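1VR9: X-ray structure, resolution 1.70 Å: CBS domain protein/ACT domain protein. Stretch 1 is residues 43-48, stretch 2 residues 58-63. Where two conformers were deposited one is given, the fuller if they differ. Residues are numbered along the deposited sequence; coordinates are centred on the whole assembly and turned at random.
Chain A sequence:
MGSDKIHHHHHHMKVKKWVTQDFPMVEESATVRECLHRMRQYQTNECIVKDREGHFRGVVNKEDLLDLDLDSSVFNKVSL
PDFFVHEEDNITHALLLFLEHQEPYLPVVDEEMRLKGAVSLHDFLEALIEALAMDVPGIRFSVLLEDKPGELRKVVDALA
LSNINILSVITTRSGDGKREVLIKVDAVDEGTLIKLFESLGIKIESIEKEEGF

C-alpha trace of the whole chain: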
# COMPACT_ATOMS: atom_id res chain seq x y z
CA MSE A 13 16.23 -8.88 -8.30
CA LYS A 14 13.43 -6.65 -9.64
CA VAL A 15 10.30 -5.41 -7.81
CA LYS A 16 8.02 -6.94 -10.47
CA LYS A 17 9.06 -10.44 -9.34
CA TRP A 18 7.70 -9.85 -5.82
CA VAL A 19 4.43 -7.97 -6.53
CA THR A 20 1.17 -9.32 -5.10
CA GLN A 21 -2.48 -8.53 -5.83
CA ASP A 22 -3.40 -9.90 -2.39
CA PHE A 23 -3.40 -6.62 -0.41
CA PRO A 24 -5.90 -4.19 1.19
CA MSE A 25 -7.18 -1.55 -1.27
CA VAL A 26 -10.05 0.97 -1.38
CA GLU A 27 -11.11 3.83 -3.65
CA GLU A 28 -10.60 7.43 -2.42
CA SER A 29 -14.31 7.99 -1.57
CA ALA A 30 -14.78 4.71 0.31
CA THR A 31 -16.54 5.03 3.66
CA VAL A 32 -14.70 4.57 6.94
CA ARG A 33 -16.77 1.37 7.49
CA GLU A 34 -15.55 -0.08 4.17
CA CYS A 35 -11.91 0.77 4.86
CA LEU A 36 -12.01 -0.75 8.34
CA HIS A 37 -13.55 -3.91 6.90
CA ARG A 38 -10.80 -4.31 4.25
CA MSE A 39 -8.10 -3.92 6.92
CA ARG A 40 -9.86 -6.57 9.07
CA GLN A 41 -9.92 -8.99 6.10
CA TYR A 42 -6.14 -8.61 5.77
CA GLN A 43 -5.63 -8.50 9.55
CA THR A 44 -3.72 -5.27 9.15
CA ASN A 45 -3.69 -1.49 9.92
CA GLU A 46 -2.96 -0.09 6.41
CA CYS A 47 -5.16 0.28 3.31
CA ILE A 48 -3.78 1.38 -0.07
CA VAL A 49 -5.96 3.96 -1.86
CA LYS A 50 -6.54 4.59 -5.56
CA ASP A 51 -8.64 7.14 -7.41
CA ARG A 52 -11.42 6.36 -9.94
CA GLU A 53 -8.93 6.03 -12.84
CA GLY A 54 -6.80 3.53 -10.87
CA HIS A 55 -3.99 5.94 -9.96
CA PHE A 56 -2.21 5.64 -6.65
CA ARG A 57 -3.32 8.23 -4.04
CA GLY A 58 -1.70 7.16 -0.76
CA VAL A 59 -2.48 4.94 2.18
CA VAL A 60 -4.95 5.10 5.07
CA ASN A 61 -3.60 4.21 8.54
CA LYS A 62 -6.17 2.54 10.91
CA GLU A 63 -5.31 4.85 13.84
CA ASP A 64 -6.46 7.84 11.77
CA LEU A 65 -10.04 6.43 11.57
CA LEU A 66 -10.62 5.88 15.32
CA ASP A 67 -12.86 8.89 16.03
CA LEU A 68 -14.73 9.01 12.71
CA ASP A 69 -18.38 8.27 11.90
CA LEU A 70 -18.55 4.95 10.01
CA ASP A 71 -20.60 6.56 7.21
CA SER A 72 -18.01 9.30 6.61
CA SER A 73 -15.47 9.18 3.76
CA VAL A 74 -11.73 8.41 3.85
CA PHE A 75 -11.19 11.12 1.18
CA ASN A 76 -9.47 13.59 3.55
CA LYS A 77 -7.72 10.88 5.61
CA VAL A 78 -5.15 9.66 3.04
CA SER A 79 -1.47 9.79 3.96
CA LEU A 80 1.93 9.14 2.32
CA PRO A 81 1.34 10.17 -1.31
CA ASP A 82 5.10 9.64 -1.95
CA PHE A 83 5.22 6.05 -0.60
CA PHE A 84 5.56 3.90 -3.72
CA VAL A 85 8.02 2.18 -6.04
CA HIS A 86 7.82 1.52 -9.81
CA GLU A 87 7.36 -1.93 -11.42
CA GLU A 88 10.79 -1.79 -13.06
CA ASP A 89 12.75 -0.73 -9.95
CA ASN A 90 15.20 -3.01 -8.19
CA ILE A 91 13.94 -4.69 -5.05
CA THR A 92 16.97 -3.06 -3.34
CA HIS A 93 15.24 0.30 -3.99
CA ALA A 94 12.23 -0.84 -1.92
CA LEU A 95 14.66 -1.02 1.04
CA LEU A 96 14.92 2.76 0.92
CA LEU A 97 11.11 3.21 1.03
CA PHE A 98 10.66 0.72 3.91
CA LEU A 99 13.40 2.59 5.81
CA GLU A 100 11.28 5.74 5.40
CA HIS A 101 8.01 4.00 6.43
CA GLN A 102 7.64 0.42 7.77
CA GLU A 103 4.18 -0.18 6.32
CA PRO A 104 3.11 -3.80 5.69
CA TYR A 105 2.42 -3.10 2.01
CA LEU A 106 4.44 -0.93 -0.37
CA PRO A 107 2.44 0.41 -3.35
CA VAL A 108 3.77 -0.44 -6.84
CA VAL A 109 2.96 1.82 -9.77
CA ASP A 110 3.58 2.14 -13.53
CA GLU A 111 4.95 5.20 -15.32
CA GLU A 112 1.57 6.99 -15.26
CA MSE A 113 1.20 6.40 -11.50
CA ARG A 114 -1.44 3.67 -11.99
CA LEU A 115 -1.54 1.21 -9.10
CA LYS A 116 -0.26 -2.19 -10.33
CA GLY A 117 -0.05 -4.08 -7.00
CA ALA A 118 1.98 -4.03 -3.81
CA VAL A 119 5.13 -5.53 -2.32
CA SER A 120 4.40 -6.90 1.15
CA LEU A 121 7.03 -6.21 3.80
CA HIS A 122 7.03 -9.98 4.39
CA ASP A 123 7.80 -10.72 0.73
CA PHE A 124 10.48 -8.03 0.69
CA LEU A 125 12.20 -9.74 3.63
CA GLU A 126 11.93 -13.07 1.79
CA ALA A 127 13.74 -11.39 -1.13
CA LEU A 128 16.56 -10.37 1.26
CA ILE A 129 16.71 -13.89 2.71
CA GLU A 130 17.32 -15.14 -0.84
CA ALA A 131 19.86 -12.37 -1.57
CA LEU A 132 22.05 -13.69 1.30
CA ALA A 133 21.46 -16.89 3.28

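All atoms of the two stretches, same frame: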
# COMPACT_ATOMS: atom_id res chain seq x y z
N GLN A 43 -6.16 -8.48 8.20
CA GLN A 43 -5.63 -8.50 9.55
C GLN A 43 -4.48 -7.52 9.68
O GLN A 43 -3.37 -7.87 10.13
CB GLN A 43 -5.19 -9.92 9.94
CG GLN A 43 -6.29 -10.96 9.75
CD GLN A 43 -5.96 -12.30 10.34
OE1 GLN A 43 -5.82 -13.29 9.61
NE2 GLN A 43 -5.84 -12.36 11.67
N THR A 44 -4.75 -6.27 9.28
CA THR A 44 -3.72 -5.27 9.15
C THR A 44 -4.24 -3.85 9.54
O THR A 44 -5.40 -3.71 9.92
CB THR A 44 -3.16 -5.32 7.73
OG1 THR A 44 -1.97 -4.51 7.63
CG2 THR A 44 -4.22 -4.81 6.71
N ASN A 45 -3.36 -2.86 9.51
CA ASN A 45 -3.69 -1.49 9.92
C ASN A 45 -3.32 -0.45 8.83
O ASN A 45 -3.12 0.73 9.14
CB ASN A 45 -3.00 -1.11 11.22
CG ASN A 45 -1.49 -1.27 11.14
OD1 ASN A 45 -0.95 -1.65 10.11
ND2 ASN A 45 -0.82 -0.98 12.26
N GLU A 46 -3.23 -0.93 7.60
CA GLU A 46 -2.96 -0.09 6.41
C GLU A 46 -3.94 -0.48 5.30
O GLU A 46 -4.27 -1.66 5.14
CB GLU A 46 -1.54 -0.34 5.90
CG GLU A 46 -1.21 0.42 4.61
CD GLU A 46 0.04 -0.07 3.90
OE1 GLU A 46 0.65 -1.01 4.40
OE2 GLU A 46 0.43 0.53 2.88
N CYS A 47 -4.37 0.51 4.50
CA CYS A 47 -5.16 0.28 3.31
C CYS A 47 -4.56 1.16 2.23
O CYS A 47 -4.32 2.35 2.48
CB CYS A 47 -6.61 0.69 3.55
SG CYS A 47 -7.74 -0.04 2.38
N ILE A 48 -4.29 0.60 1.06
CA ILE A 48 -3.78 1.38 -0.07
C ILE A 48 -4.98 2.02 -0.78
O ILE A 48 -6.03 1.39 -0.94
CB ILE A 48 -2.92 0.49 -1.03
CG1 ILE A 48 -1.62 0.08 -0.31
CG2 ILE A 48 -2.62 1.21 -2.33
CD1 ILE A 48 -0.72 -0.89 -1.09
N GLY A 58 -2.40 7.20 -2.05
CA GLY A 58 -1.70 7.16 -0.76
C GLY A 58 -2.22 5.97 0.01
O GLY A 58 -2.75 5.00 -0.56
N VAL A 59 -2.06 6.03 1.32
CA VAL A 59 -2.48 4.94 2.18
C VAL A 59 -3.31 5.54 3.31
O VAL A 59 -3.15 6.72 3.64
CB VAL A 59 -1.25 4.17 2.74
CG1 VAL A 59 -0.29 3.76 1.62
CG2 VAL A 59 -0.52 4.98 3.74
N VAL A 60 -4.22 4.74 3.85
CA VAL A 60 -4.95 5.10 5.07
C VAL A 60 -4.42 4.23 6.21
O VAL A 60 -4.31 3.02 6.07
CB VAL A 60 -6.46 4.88 4.92
CG1 VAL A 60 -7.19 5.12 6.23
CG2 VAL A 60 -6.99 5.81 3.87
N ASN A 61 -4.05 4.89 7.30
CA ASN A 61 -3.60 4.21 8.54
C ASN A 61 -4.81 4.06 9.49
O ASN A 61 -5.53 5.02 9.72
CB ASN A 61 -2.51 5.04 9.22
CG ASN A 61 -1.29 5.26 8.33
OD1 ASN A 61 -0.49 4.34 8.10
ND2 ASN A 61 -1.15 6.46 7.82
N LYS A 62 -5.02 2.86 10.03
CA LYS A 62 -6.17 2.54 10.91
C LYS A 62 -6.37 3.52 12.06
O LYS A 62 -7.50 3.87 12.39
CB LYS A 62 -6.03 1.11 11.48
CG LYS A 62 -7.18 0.65 12.36
CD LYS A 62 -7.11 -0.87 12.58
CE LYS A 62 -8.19 -1.38 13.52
NZ LYS A 62 -7.98 -2.81 13.86
N GLU A 63 -5.27 3.95 12.67
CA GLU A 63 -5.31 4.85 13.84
C GLU A 63 -5.99 6.17 13.50
O GLU A 63 -6.65 6.77 14.36
CB GLU A 63 -3.88 5.12 14.36
CG GLU A 63 -3.02 5.91 13.36
CD GLU A 63 -1.62 6.24 13.86
OE1 GLU A 63 -1.30 6.05 15.06
OE2 GLU A 63 -0.82 6.72 13.01
O HOH W 1 -7.56 -4.40 11.22

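Two antiparallel strands, residues 46-48 and 58-61, meet here chiefly through their backbones. Cys-47 and Val-60 form the hydrogen-bonded pair: Cys-47 N donates to Val-60 O at 3.0 Å, and Val-60 N donates to Cys-47 O at 2.8 Å. Beyond the strand ends, Lys-62 N gives a nearly straight bond (172°) to Asn-45 O at 3.0 Å, continuing the ladder. Weaker CA-H...O contacts share the same carbonyl oxygens, the shortest between Val-59 CA and Cys-47 O at 3.2 Å.

Side chains follow the alternation of the strands. Cys-47 and Val-60 share one face, with Cys-47 CB 4.4 Å from Val-60 CB; both are buried, where a small thiol and a branched aliphatic chain lose little by leaving water. On the other face Ile-48 CG1 lies 4.4 Å from Val-59 CG1, and beta-branched residues such as these suit extended backbone. Glu-46 shares this face, Glu-46 OE2 lying 3.5 Å from Val-59 CG1; burial of its carboxylate is eased because OE1 accepts a hydrogen bond elsewhere in the structure. Gly-58 has phi/psi of 155/-158, where a CB would jam against the preceding carbonyl, so glycine fits.

At the exposed margin, the long, extended Lys-62 chain reaches a water, whose oxygen accepts from Lys-62 NZ (3.1 Å) and which donates to Thr-44 O (2.6 Å), bridging the stretches.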